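Ochratoxinase (PDB 4C5Z) catalyses the zinc-dependent hydrolysis of ochratoxin A to ochratoxin alpha and L-phenylalanine, acting as a carboxypeptidase with specificity for aromatic C-terminal residues. Local coordinates at residues C260-H265 with L283-R288; L65-M70 with L333-A338; I203-S208 with A221-E226. All coordinates share one frame; numbering follows the deposited sequence.

Contact 1 of 3, residues C260-H265 with L283-R288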
ATOM      1  N   CYS A 260      -0.655 -37.201  -4.560  1.00 22.51           N
ATOM      2  CA  CYS A 260      -1.483 -37.141  -3.369  1.00 23.75           C
ATOM      3  C   CYS A 260      -1.711 -38.554  -2.837  1.00 23.62           C
ATOM      4  O   CYS A 260      -1.845 -39.496  -3.595  1.00 25.28           O
ATOM      5  CB  CYS A 260      -2.822 -36.438  -3.630  1.00 24.56           C
ATOM      6  SG  CYS A 260      -2.644 -34.796  -4.335  1.00 26.06           S
ATOM      7  N   LYS A 261      -1.719 -38.690  -1.524  1.00 23.89           N
ATOM      8  CA  LYS A 261      -1.830 -39.979  -0.892  1.00 24.54           C
ATOM      9  C   LYS A 261      -3.130 -40.075  -0.108  1.00 23.74           C
ATOM     10  O   LYS A 261      -3.334 -41.018   0.613  1.00 25.37           O
ATOM     11  CB  LYS A 261      -0.605 -40.248   0.001  1.00 26.25           C
ATOM     12  CG  LYS A 261       0.742 -40.396  -0.675  1.00 28.44           C
ATOM     13  CD  LYS A 261       0.748 -41.342  -1.896  1.00 31.93           C
ATOM     14  CE  LYS A 261       1.012 -42.788  -1.568  1.00 34.92           C
ATOM     15  NZ  LYS A 261       2.473 -43.004  -1.462  1.00 37.22           N
ATOM     16  N   SER A 262      -4.020 -39.109  -0.269  1.00 22.43           N
ATOM     17  CA  SER A 262      -5.324 -39.171   0.354  1.00 22.43           C
ATOM     18  C   SER A 262      -6.313 -38.368  -0.487  1.00 21.46           C
ATOM     19  O   SER A 262      -5.996 -37.271  -0.946  1.00 20.01           O
ATOM     20  CB  SER A 262      -5.276 -38.611   1.762  1.00 22.72           C
ATOM     21  OG  SER A 262      -6.549 -38.719   2.374  1.00 23.82           O
ATOM     22  N   LEU A 263      -7.502 -38.939  -0.686  1.00 21.75           N
ATOM     23  CA  LEU A 263      -8.554 -38.323  -1.493  1.00 21.04           C
ATOM     24  C   LEU A 263      -9.866 -38.280  -0.720  1.00 22.30           C
ATOM     25  O   LEU A 263     -10.291 -39.260  -0.130  1.00 22.58           O
ATOM     26  CB  LEU A 263      -8.761 -39.118  -2.789  1.00 20.57           C
ATOM     27  CG  LEU A 263      -7.517 -39.285  -3.643  1.00 19.70           C
ATOM     28  CD1 LEU A 263      -7.827 -40.056  -4.891  1.00 19.64           C
ATOM     29  CD2 LEU A 263      -6.952 -37.919  -3.997  1.00 18.83           C
ATOM     30  N   GLU A 264     -10.514 -37.135  -0.760  1.00 23.37           N
ATOM     31  CA  GLU A 264     -11.781 -36.956  -0.097  1.00 25.80           C
ATOM     32  C   GLU A 264     -12.921 -36.969  -1.102  1.00 26.65           C
ATOM     33  O   GLU A 264     -12.804 -36.410  -2.177  1.00 26.32           O
ATOM     34  CB  GLU A 264     -11.763 -35.658   0.688  1.00 27.22           C
ATOM     35  CG  GLU A 264     -11.077 -35.785   2.040  1.00 28.65           C
ATOM     36  CD  GLU A 264      -9.568 -36.064   1.915  1.00 27.31           C
ATOM     37  OE1 GLU A 264      -8.823 -35.166   1.436  1.00 26.75           O
ATOM     38  OE2 GLU A 264      -9.116 -37.172   2.318  1.00 27.71           O
ATOM     39  N   HIS A 265     -14.022 -37.610  -0.729  1.00 28.64           N
ATOM     40  CA  HIS A 265     -15.233 -37.711  -1.540  1.00 29.97           C
ATOM     41  C   HIS A 265     -15.057 -38.723  -2.653  1.00 28.94           C
ATOM     42  O   HIS A 265     -15.717 -39.754  -2.671  1.00 30.15           O
ATOM     43  CB  HIS A 265     -15.673 -36.365  -2.093  1.00 30.96           C
ATOM     44  CG  HIS A 265     -15.960 -35.354  -1.036  1.00 33.27           C
ATOM     45  ND1 HIS A 265     -17.152 -35.326  -0.344  1.00 37.26           N
ATOM     46  CD2 HIS A 265     -15.211 -34.336  -0.548  1.00 32.75           C
ATOM     47  CE1 HIS A 265     -17.123 -34.332   0.525  1.00 38.60           C
ATOM     48  NE2 HIS A 265     -15.952 -33.725   0.430  1.00 35.73           N
ATOM     49  N   LEU A 283      -5.182 -43.276   0.350  1.00 26.22           N
ATOM     50  CA  LEU A 283      -6.315 -43.382   1.251  1.00 25.44           C
ATOM     51  C   LEU A 283      -7.556 -42.830   0.560  1.00 25.09           C
ATOM     52  O   LEU A 283      -7.478 -41.833  -0.168  1.00 25.48           O
ATOM     53  CB  LEU A 283      -6.017 -42.634   2.557  1.00 24.34           C
ATOM     54  CG  LEU A 283      -6.969 -42.860   3.719  1.00 25.05           C
ATOM     55  CD1 LEU A 283      -6.925 -44.300   4.209  1.00 26.01           C
ATOM     56  CD2 LEU A 283      -6.692 -41.890   4.877  1.00 24.38           C
ATOM     57  N   TYR A 284      -8.684 -43.500   0.798  1.00 24.69           N
ATOM     58  CA  TYR A 284     -10.007 -43.107   0.275  1.00 24.51           C
ATOM     59  C   TYR A 284     -10.874 -42.672   1.464  1.00 23.22           C
ATOM     60  O   TYR A 284     -11.192 -43.502   2.306  1.00 23.85           O
ATOM     61  CB  TYR A 284     -10.640 -44.322  -0.418  1.00 24.05           C
ATOM     62  CG  TYR A 284     -11.889 -44.078  -1.239  1.00 23.85           C
ATOM     63  CD1 TYR A 284     -13.087 -43.689  -0.648  1.00 23.78           C
ATOM     64  CD2 TYR A 284     -11.881 -44.287  -2.597  1.00 24.56           C
ATOM     65  CE1 TYR A 284     -14.237 -43.502  -1.403  1.00 24.73           C
ATOM     66  CE2 TYR A 284     -13.020 -44.103  -3.368  1.00 25.73           C
ATOM     67  CZ  TYR A 284     -14.206 -43.700  -2.782  1.00 25.77           C
ATOM     68  OH  TYR A 284     -15.341 -43.505  -3.578  1.00 26.09           O
ATOM     69  N   VAL A 285     -11.213 -41.395   1.549  1.00 23.12           N
ATOM     70  CA  VAL A 285     -12.082 -40.848   2.618  1.00 22.62           C
ATOM     71  C   VAL A 285     -13.364 -40.333   2.007  1.00 23.10           C
ATOM     72  O   VAL A 285     -13.415 -39.236   1.488  1.00 22.64           O
ATOM     73  CB  VAL A 285     -11.426 -39.684   3.402  1.00 22.20           C
ATOM     74  CG1 VAL A 285     -12.370 -39.202   4.502  1.00 22.67           C
ATOM     75  CG2 VAL A 285     -10.120 -40.116   4.036  1.00 21.76           C
ATOM     76  N   ALA A 286     -14.409 -41.142   2.073  1.00 24.29           N
ATOM     77  CA  ALA A 286     -15.629 -40.878   1.305  1.00 25.36           C
ATOM     78  C   ALA A 286     -16.364 -39.630   1.762  1.00 25.75           C
ATOM     79  O   ALA A 286     -16.899 -38.922   0.954  1.00 25.83           O
ATOM     80  CB  ALA A 286     -16.554 -42.087   1.363  1.00 25.74           C
ATOM     81  N   THR A 287     -16.426 -39.389   3.068  1.00 26.51           N
ATOM     82  CA  THR A 287     -17.154 -38.231   3.600  1.00 28.66           C
ATOM     83  C   THR A 287     -18.668 -38.253   3.214  1.00 29.50           C
ATOM     84  O   THR A 287     -19.286 -37.248   2.805  1.00 31.06           O
ATOM     85  CB  THR A 287     -16.440 -36.924   3.188  1.00 30.40           C
ATOM     86  OG1 THR A 287     -15.022 -37.109   3.337  1.00 30.82           O
ATOM     87  CG2 THR A 287     -16.865 -35.749   4.078  1.00 31.16           C
ATOM     88  N   ARG A 288     -19.254 -39.430   3.384  1.00 28.92           N
ATOM     89  CA  ARG A 288     -20.618 -39.686   2.964  1.00 29.25           C
ATOM     90  C   ARG A 288     -21.617 -38.804   3.712  1.00 29.33           C
ATOM     91  O   ARG A 288     -22.656 -38.452   3.162  1.00 30.56           O
ATOM     92  CB  ARG A 288     -20.943 -41.183   3.108  1.00 28.93           C
ATOM     93  CG  ARG A 288     -22.310 -41.582   2.581  1.00 30.39           C
ATOM     94  CD  ARG A 288     -22.464 -41.368   1.087  1.00 31.25           C
ATOM     95  NE  ARG A 288     -23.834 -41.645   0.685  1.00 32.74           N
ATOM     96  CZ  ARG A 288     -24.288 -41.555  -0.550  1.00 33.95           C
ATOM     97  NH1 ARG A 288     -23.482 -41.224  -1.546  1.00 33.22           N
ATOM     98  NH2 ARG A 288     -25.562 -41.811  -0.787  1.00 36.12           N
TER
HETATM   99  O   HOH W   1     -17.378 -41.982  -2.593  1.00 22.38           O

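Contact 2 of 3, residues L65-M70 with L333-A338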
ATOM      1  N   LEU A  65     -11.132 -43.293  18.509  1.00 25.13           N
ATOM      2  CA  LEU A  65     -11.622 -43.091  17.162  1.00 26.51           C
ATOM      3  C   LEU A  65     -10.985 -41.854  16.483  1.00 26.81           C
ATOM      4  O   LEU A  65     -10.635 -40.857  17.138  1.00 27.39           O
ATOM      5  CB  LEU A  65     -13.131 -42.918  17.210  1.00 26.68           C
ATOM      6  CG  LEU A  65     -13.873 -44.181  17.565  1.00 27.39           C
ATOM      7  CD1 LEU A  65     -15.221 -43.838  18.182  1.00 28.24           C
ATOM      8  CD2 LEU A  65     -14.052 -45.033  16.323  1.00 28.58           C
ATOM      9  N   TRP A  66     -10.859 -41.947  15.168  1.00 27.67           N
ATOM     10  CA  TRP A  66     -10.441 -40.847  14.325  1.00 27.78           C
ATOM     11  C   TRP A  66     -11.602 -40.324  13.494  1.00 26.91           C
ATOM     12  O   TRP A  66     -12.394 -41.096  12.947  1.00 27.64           O
ATOM     13  CB  TRP A  66      -9.379 -41.344  13.351  1.00 30.00           C
ATOM     14  CG  TRP A  66      -8.058 -41.494  13.929  1.00 32.01           C
ATOM     15  CD1 TRP A  66      -7.713 -42.323  14.928  1.00 34.05           C
ATOM     16  CD2 TRP A  66      -6.864 -40.825  13.521  1.00 34.57           C
ATOM     17  NE1 TRP A  66      -6.373 -42.205  15.196  1.00 36.80           N
ATOM     18  CE2 TRP A  66      -5.834 -41.278  14.348  1.00 35.88           C
ATOM     19  CE3 TRP A  66      -6.567 -39.877  12.539  1.00 36.03           C
ATOM     20  CZ2 TRP A  66      -4.519 -40.822  14.221  1.00 38.00           C
ATOM     21  CZ3 TRP A  66      -5.272 -39.418  12.420  1.00 35.64           C
ATOM     22  CH2 TRP A  66      -4.262 -39.890  13.246  1.00 36.55           C
ATOM     23  N   ASP A  67     -11.670 -39.014  13.324  1.00 25.87           N
ATOM     24  CA  ASP A  67     -12.344 -38.480  12.139  1.00 26.16           C
ATOM     25  C   ASP A  67     -11.315 -37.817  11.258  1.00 24.96           C
ATOM     26  O   ASP A  67     -10.649 -36.928  11.676  1.00 23.47           O
ATOM     27  CB  ASP A  67     -13.462 -37.491  12.486  1.00 26.31           C
ATOM     28  CG  ASP A  67     -14.290 -37.107  11.271  1.00 27.64           C
ATOM     29  OD1 ASP A  67     -13.748 -36.501  10.320  1.00 28.15           O
ATOM     30  OD2 ASP A  67     -15.480 -37.440  11.235  1.00 29.59           O
ATOM     31  N   CYS A  68     -11.220 -38.260  10.019  1.00 26.37           N
ATOM     32  CA  CYS A  68     -10.170 -37.794   9.125  1.00 26.67           C
ATOM     33  C   CYS A  68     -10.539 -36.613   8.241  1.00 27.04           C
ATOM     34  O   CYS A  68      -9.792 -36.273   7.335  1.00 27.06           O
ATOM     35  CB  CYS A  68      -9.718 -38.952   8.249  1.00 28.10           C
ATOM     36  SG  CYS A  68      -8.928 -40.233   9.232  1.00 27.32           S
ATOM     37  N   HIS A  69     -11.670 -35.971   8.504  1.00 26.78           N
ATOM     38  CA  HIS A  69     -12.067 -34.831   7.687  1.00 27.49           C
ATOM     39  C   HIS A  69     -12.916 -33.894   8.524  1.00 27.07           C
ATOM     40  O   HIS A  69     -14.138 -33.967   8.502  1.00 28.56           O
ATOM     41  CB  HIS A  69     -12.810 -35.293   6.444  1.00 28.84           C
ATOM     42  CG  HIS A  69     -13.118 -34.196   5.484  1.00 30.10           C
ATOM     43  ND1 HIS A  69     -13.397 -34.440   4.163  1.00 32.51           N
ATOM     44  CD2 HIS A  69     -13.191 -32.850   5.644  1.00 30.07           C
ATOM     45  CE1 HIS A  69     -13.623 -33.295   3.540  1.00 33.60           C
ATOM     46  NE2 HIS A  69     -13.507 -32.311   4.420  1.00 32.16           N
ATOM     47  N   MET A  70     -12.255 -33.009   9.250  1.00 25.84           N
ATOM     48  CA  MET A  70     -12.935 -32.070  10.096  1.00 25.62           C
ATOM     49  C   MET A  70     -12.582 -30.691   9.592  1.00 27.08           C
ATOM     50  O   MET A  70     -11.641 -30.561   8.834  1.00 28.03           O
ATOM     51  CB  MET A  70     -12.434 -32.262  11.505  1.00 23.98           C
ATOM     52  CG  MET A  70     -12.712 -33.641  12.082  1.00 23.15           C
ATOM     53  SD  MET A  70     -14.479 -33.986  12.112  1.00 23.73           S
ATOM     54  CE  MET A  70     -14.939 -32.833  13.419  1.00 23.96           C
ATOM     55  N   LEU A 333     -12.426 -42.874   7.602  1.00 27.20           N
ATOM     56  CA  LEU A 333     -13.681 -42.168   7.738  1.00 27.80           C
ATOM     57  C   LEU A 333     -13.498 -40.732   8.120  1.00 26.83           C
ATOM     58  O   LEU A 333     -12.657 -40.401   8.967  1.00 26.09           O
ATOM     59  CB  LEU A 333     -14.563 -42.826   8.813  1.00 29.00           C
ATOM     60  CG  LEU A 333     -14.880 -44.304   8.604  1.00 29.59           C
ATOM     61  CD1 LEU A 333     -15.918 -44.735   9.638  1.00 30.95           C
ATOM     62  CD2 LEU A 333     -15.354 -44.596   7.185  1.00 29.61           C
ATOM     63  N   GLY A 334     -14.357 -39.892   7.542  1.00 26.33           N
ATOM     64  CA  GLY A 334     -14.455 -38.481   7.903  1.00 24.09           C
ATOM     65  C   GLY A 334     -15.820 -37.974   7.518  1.00 24.09           C
ATOM     66  O   GLY A 334     -16.542 -38.633   6.772  1.00 23.75           O
ATOM     67  N   THR A 335     -16.155 -36.785   8.007  1.00 24.04           N
ATOM     68  CA  THR A 335     -17.497 -36.257   7.912  1.00 24.97           C
ATOM     69  C   THR A 335     -17.606 -34.823   7.430  1.00 26.31           C
ATOM     70  O   THR A 335     -18.706 -34.372   7.137  1.00 27.97           O
ATOM     71  CB  THR A 335     -18.169 -36.302   9.296  1.00 25.41           C
ATOM     72  OG1 THR A 335     -17.315 -35.706  10.267  1.00 24.68           O
ATOM     73  CG2 THR A 335     -18.407 -37.718   9.715  1.00 25.29           C
ATOM     74  N   ASP A 336     -16.495 -34.091   7.380  1.00 25.82           N
ATOM     75  CA  ASP A 336     -16.515 -32.653   7.090  1.00 26.57           C
ATOM     76  C   ASP A 336     -17.458 -31.879   8.044  1.00 26.33           C
ATOM     77  O   ASP A 336     -18.282 -31.081   7.608  1.00 26.82           O
ATOM     78  CB  ASP A 336     -16.860 -32.361   5.603  1.00 27.71           C
ATOM     79  CG  ASP A 336     -16.464 -30.927   5.155  1.00 29.15           C
ATOM     80  OD1 ASP A 336     -15.640 -30.252   5.814  1.00 29.42           O
ATOM     81  OD2 ASP A 336     -16.978 -30.457   4.122  1.00 31.97           O
ATOM     82  N   THR A 337     -17.261 -32.083   9.328  1.00 24.94           N
ATOM     83  CA  THR A 337     -17.995 -31.355  10.339  1.00 26.41           C
ATOM     84  C   THR A 337     -17.072 -30.536  11.238  1.00 25.50           C
ATOM     85  O   THR A 337     -15.848 -30.652  11.202  1.00 23.32           O
ATOM     86  CB  THR A 337     -18.796 -32.322  11.255  1.00 27.20           C
ATOM     87  OG1 THR A 337     -17.931 -33.379  11.731  1.00 25.15           O
ATOM     88  CG2 THR A 337     -19.986 -32.909  10.504  1.00 28.08           C
ATOM     89  N   ALA A 338     -17.702 -29.692  12.050  1.00 26.34           N
ATOM     90  CA  ALA A 338     -17.002 -28.978  13.089  1.00 26.35           C
ATOM     91  C   ALA A 338     -16.643 -29.976  14.184  1.00 25.24           C
ATOM     92  O   ALA A 338     -17.359 -30.943  14.365  1.00 25.17           O
ATOM     93  CB  ALA A 338     -17.890 -27.887  13.649  1.00 28.04           C
TER
HETATM   94  O   HOH W   2     -11.296 -42.272  10.429  1.00 21.54           O

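Contact 3 of 3, residues I203-S208 with A221-E226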
ATOM      1  N   ILE A 203      -1.137 -31.339   4.205  1.00 24.73           N
ATOM      2  CA  ILE A 203      -1.515 -30.279   3.283  1.00 23.18           C
ATOM      3  C   ILE A 203      -2.772 -30.695   2.504  1.00 23.53           C
ATOM      4  O   ILE A 203      -2.870 -31.808   2.022  1.00 22.06           O
ATOM      5  CB  ILE A 203      -0.358 -29.970   2.319  1.00 22.60           C
ATOM      6  CG1 ILE A 203       0.860 -29.449   3.084  1.00 21.83           C
ATOM      7  CG2 ILE A 203      -0.791 -28.983   1.261  1.00 22.03           C
ATOM      8  CD1 ILE A 203       0.611 -28.165   3.853  1.00 22.19           C
ATOM      9  N   LYS A 204      -3.736 -29.789   2.419  1.00 24.55           N
ATOM     10  CA  LYS A 204      -5.012 -30.063   1.799  1.00 25.52           C
ATOM     11  C   LYS A 204      -5.187 -29.210   0.559  1.00 24.76           C
ATOM     12  O   LYS A 204      -5.062 -28.014   0.667  1.00 26.41           O
ATOM     13  CB  LYS A 204      -6.101 -29.709   2.804  1.00 26.46           C
ATOM     14  CG  LYS A 204      -7.503 -29.676   2.231  1.00 27.22           C
ATOM     15  CD  LYS A 204      -7.964 -31.042   1.782  1.00 28.63           C
ATOM     16  CE  LYS A 204      -9.354 -30.929   1.187  1.00 29.98           C
ATOM     17  NZ  LYS A 204     -10.142 -32.183   1.281  1.00 31.72           N
ATOM     18  N   VAL A 205      -5.461 -29.817  -0.598  1.00 24.80           N
ATOM     19  CA  VAL A 205      -5.774 -29.064  -1.824  1.00 24.15           C
ATOM     20  C   VAL A 205      -7.200 -29.268  -2.279  1.00 23.65           C
ATOM     21  O   VAL A 205      -7.767 -30.326  -2.076  1.00 22.98           O
ATOM     22  CB  VAL A 205      -4.886 -29.421  -3.041  1.00 23.83           C
ATOM     23  CG1 VAL A 205      -3.482 -28.955  -2.828  1.00 24.25           C
ATOM     24  CG2 VAL A 205      -4.902 -30.902  -3.347  1.00 24.66           C
ATOM     25  N   MET A 206      -7.771 -28.240  -2.904  1.00 26.90           N
ATOM     26  CA  MET A 206      -9.007 -28.397  -3.660  1.00 27.94           C
ATOM     27  C   MET A 206      -8.599 -28.704  -5.092  1.00 26.09           C
ATOM     28  O   MET A 206      -8.012 -27.853  -5.771  1.00 25.70           O
ATOM     29  CB  MET A 206      -9.811 -27.110  -3.637  1.00 31.88           C
ATOM     30  CG  MET A 206     -10.111 -26.602  -2.248  1.00 34.42           C
ATOM     31  SD  MET A 206     -10.908 -27.841  -1.219  1.00 36.18           S
ATOM     32  CE  MET A 206     -11.546 -26.822   0.115  1.00 39.42           C
ATOM     33  N   ALA A 207      -8.885 -29.920  -5.548  1.00 24.41           N
ATOM     34  CA  ALA A 207      -8.508 -30.312  -6.881  1.00 23.65           C
ATOM     35  C   ALA A 207      -9.700 -30.622  -7.788  1.00 24.59           C
ATOM     36  O   ALA A 207      -9.532 -31.215  -8.848  1.00 24.36           O
ATOM     37  CB  ALA A 207      -7.543 -31.469  -6.824  1.00 22.39           C
ATOM     38  N   SER A 208     -10.888 -30.182  -7.403  1.00 26.30           N
ATOM     39  CA  SER A 208     -12.026 -30.237  -8.302  1.00 29.53           C
ATOM     40  C   SER A 208     -13.101 -29.292  -7.847  1.00 33.13           C
ATOM     41  O   SER A 208     -13.022 -28.766  -6.757  1.00 32.62           O
ATOM     42  CB  SER A 208     -12.571 -31.673  -8.430  1.00 28.82           C
ATOM     43  OG  SER A 208     -13.592 -31.898  -7.511  1.00 29.34           O
ATOM     44  N   ALA A 221     -11.488 -30.397 -13.055  1.00 31.09           N
ATOM     45  CA  ALA A 221     -10.309 -30.345 -12.176  1.00 27.90           C
ATOM     46  C   ALA A 221      -9.967 -28.910 -11.792  1.00 27.89           C
ATOM     47  O   ALA A 221     -10.371 -27.956 -12.456  1.00 29.50           O
ATOM     48  CB  ALA A 221      -9.105 -30.991 -12.860  1.00 26.65           C
ATOM     49  N   GLN A 222      -9.201 -28.783 -10.709  1.00 25.74           N
ATOM     50  CA  GLN A 222      -8.746 -27.481 -10.226  1.00 25.91           C
ATOM     51  C   GLN A 222      -7.276 -27.570  -9.904  1.00 24.56           C
ATOM     52  O   GLN A 222      -6.786 -28.645  -9.520  1.00 22.20           O
ATOM     53  CB  GLN A 222      -9.533 -27.046  -8.983  1.00 25.81           C
ATOM     54  CG  GLN A 222     -10.970 -26.653  -9.258  1.00 27.75           C
ATOM     55  CD  GLN A 222     -11.649 -26.062  -8.053  1.00 28.76           C
ATOM     56  OE1 GLN A 222     -11.085 -26.001  -6.966  1.00 27.34           O
ATOM     57  NE2 GLN A 222     -12.870 -25.598  -8.240  1.00 31.77           N
ATOM     58  N   PHE A 223      -6.592 -26.420 -10.036  1.00 26.25           N
ATOM     59  CA  PHE A 223      -5.119 -26.324 -10.129  1.00 26.06           C
ATOM     60  C   PHE A 223      -4.615 -27.028 -11.404  1.00 26.60           C
ATOM     61  O   PHE A 223      -5.235 -27.980 -11.888  1.00 26.63           O
ATOM     62  CB  PHE A 223      -4.395 -26.917  -8.904  1.00 24.12           C
ATOM     63  CG  PHE A 223      -4.430 -26.035  -7.684  1.00 24.87           C
ATOM     64  CD1 PHE A 223      -3.822 -24.796  -7.695  1.00 26.66           C
ATOM     65  CD2 PHE A 223      -5.052 -26.451  -6.523  1.00 24.55           C
ATOM     66  CE1 PHE A 223      -3.851 -23.965  -6.569  1.00 28.10           C
ATOM     67  CE2 PHE A 223      -5.074 -25.637  -5.392  1.00 26.01           C
ATOM     68  CZ  PHE A 223      -4.479 -24.390  -5.409  1.00 27.29           C
ATOM     69  N   SER A 224      -3.514 -26.533 -11.953  1.00 27.20           N
ATOM     70  CA  SER A 224      -2.810 -27.235 -13.015  1.00 27.66           C
ATOM     71  C   SER A 224      -2.031 -28.402 -12.411  1.00 25.87           C
ATOM     72  O   SER A 224      -1.695 -28.349 -11.238  1.00 23.95           O
ATOM     73  CB  SER A 224      -1.846 -26.286 -13.723  1.00 29.28           C
ATOM     74  OG  SER A 224      -0.753 -25.978 -12.889  1.00 28.25           O
ATOM     75  N   PRO A 225      -1.732 -29.441 -13.219  1.00 26.89           N
ATOM     76  CA  PRO A 225      -0.778 -30.491 -12.876  1.00 26.14           C
ATOM     77  C   PRO A 225       0.541 -29.925 -12.402  1.00 26.72           C
ATOM     78  O   PRO A 225       1.123 -30.459 -11.459  1.00 26.35           O
ATOM     79  CB  PRO A 225      -0.554 -31.210 -14.200  1.00 28.01           C
ATOM     80  CG  PRO A 225      -1.828 -31.024 -14.958  1.00 28.92           C
ATOM     81  CD  PRO A 225      -2.312 -29.660 -14.563  1.00 28.92           C
ATOM     82  N   GLU A 226       1.027 -28.876 -13.066  1.00 28.69           N
ATOM     83  CA  GLU A 226       2.249 -28.202 -12.648  1.00 29.12           C
ATOM     84  C   GLU A 226       2.159 -27.720 -11.194  1.00 27.40           C
ATOM     85  O   GLU A 226       3.122 -27.872 -10.411  1.00 28.21           O
ATOM     86  CB  GLU A 226       2.567 -27.029 -13.574  1.00 32.15           C
ATOM     87  CG  GLU A 226       2.895 -27.390 -15.030  1.00 36.11           C
ATOM     88  CD  GLU A 226       1.709 -27.338 -16.047  1.00 38.62           C
ATOM     89  OE1 GLU A 226       0.602 -27.893 -15.815  1.00 36.87           O
ATOM     90  OE2 GLU A 226       1.922 -26.779 -17.147  1.00 42.53           O
TER
HETATM   91  O   HOH W   3      -8.666 -25.059  -6.066  1.00 14.82           O
HETATM   92  O   HOH W   4      -7.063 -31.344 -10.452  1.00 16.20           O

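Contact 1 of 3, residues C260-H265 with L283-R288
From K261 to H265 and from L283 to T287 the two backbones run side by side in parallel, their end-to-end directions 21° apart, with S262, L263 and E264 bridged in turn to L283, Y284 and V285. Four hydrogen bonds alternate across the pair. L283 N reaches K261 O at 2.9 Å, and L263 N reaches L283 O at 2.9 Å. Further on, V285 N meets L263 O at 2.9 Å, and H265 N closes the series on V285 O at 2.8 Å. The pair belongs to a beta-alpha-beta unit of the TIM barrel: helix 271-280 carries the chain from strand 262-263 to strand 283-285. On one face lie S262, E264, L283 and V285. E264 and V285 point the same way, and E264 OE2 lies 3.6 Å from V285 CG2. The E264 side chain bends at chi2 (67°), which brings OE2 to the S262 hydroxyl; OE2 accepts it on its syn lone pair, at 3.0 Å from S262 OG. R113 forms a salt bridge to OE2 and S243 hydrogen-bonds OE1, which probably helps balance the buried charge. L263 and Y284 occupy the opposite face; Y284 stands against helix 304-327, and a water joins its OH to H265 O. H265, a ligand of the second zinc site, leaves the strand at the corner that E264 makes. T287 CB sits over a face of its ring, 4.1 Å from the centroid, in a CH-pi contact displaced toward the rim on the ND1-CE1 side, while T287 OG1 probably hydrogen-bonds with H69 ND1.

Contact 2 of 3, residues L65-M70 with L333-A338
M70, H69 and D336 bury the most surface where the first strand of the amidohydrolase barrel meets the loop that follows strand 331-332. H69 and M70 begin the His-X-His motif completed by H71, whose two histidines bind the first zinc; D336 is an active-site residue. D336 CB lies over one face of the H69 ring, 3.8 Å from its centroid, displaced toward the rim. Ring and carboxylate planes are 35° apart. The carboxylate is further positioned by H71, which hydrogen-bonds to OD1. The backbones of the same two residues, H69 and D336, are joined as well, D336 N binding H69 O at 2.6 Å in a bent bond. H69 N donates to D67 OD1 at 2.8 Å, forming an Asx turn where the strand turns its corner at C68. At the corner itself C68 N binds L333 O at 2.8 Å.

M70 starts away from the loop but folds back at chi2 (-59°) and again at chi3, which brings its methyl to the backbone of T337 and A338, with CE 3.2 Å from T337 O. Its SD lies beside the T337 hydroxyl. D67 ties the loop down through its second oxygen: OD2 accepts from T335 OG1 at 2.7 Å, met from above the carboxylate plane, 36° out of it. T335 OG1 is in turn the acceptor for T337 OG1 at 2.8 Å, making a two-step relay of hydroxyls that ends on the D67 carboxylate.

Contact 3 of 3, residues I203-S208 with A221-E226
A221 meets S208 in a single backbone bridge, their CA atoms 4.2 Å apart, and its own CA lies near A207 O. A221 also packs on R237 of a second subunit.

Q222, which buries more surface here than any other residue, follows. Its N donates to A207 O at 3.1 Å, a weak bond, and a water spans the gap by donating to both A207 O and Q222 O. Its CB is directed to 203-208, and the chain beyond CG is extended (chi2 -172°), laying the amide beside S208, with CD 3.3 Å from S208 O. Two donors reach the amide oxygen OE1: H149 N and a second water, which sits 2.7 Å from OE1 and also donates to M206 O. The amide is thereby linked to the strand through solvent and directly to the backbone of H149.

F223 adopts a positive phi of 64°, and its N is bound by Q145 OE1. The ring passes close to the end of the strand: CD2 lies 3.4 Å from M206 O, while CE2 reaches V205 CB at 4.5 Å. Next, S224 is the N-cap of helix 225-237, whose first residue is P225; its side chain caps a backbone N just past the segment and also binds E227.

The segment ends the loop that leads from the C-terminal end of strand 203-206, the barrel strand that bears the active-site and zinc-binding K204, into helix 225-237. F223 touches V188 of helix 185-198 and L228 of helix 225-237, and V205 packs on I231 of that second helix and on V242 and A244 of the adjacent parallel strand 242-246.

Overall arrangement
Along the chain, contact 2 joins the most distant segments, 65-70 and 333-338, and both other contacts fall between them, contact 3 before contact 1. Contacts 1 and 3 draw on the same parallel sheet, in which strand 242-246 lies between strands 203-206 and 262-263; the 333-338 loop follows its edge strand, 331-332. The centres of contacts 1 and 3 are about 14 Å apart, those of contacts 1 and 2 about 11 Å, and those of contacts 2 and 3 about 21 Å. V285 of contact 1 packs on G334 of contact 2, and E264 makes a long, weak ion pair with K204. The three contacts thus gather H69, K204, H265 and D336 around the dinuclear zinc site of the TIM barrel.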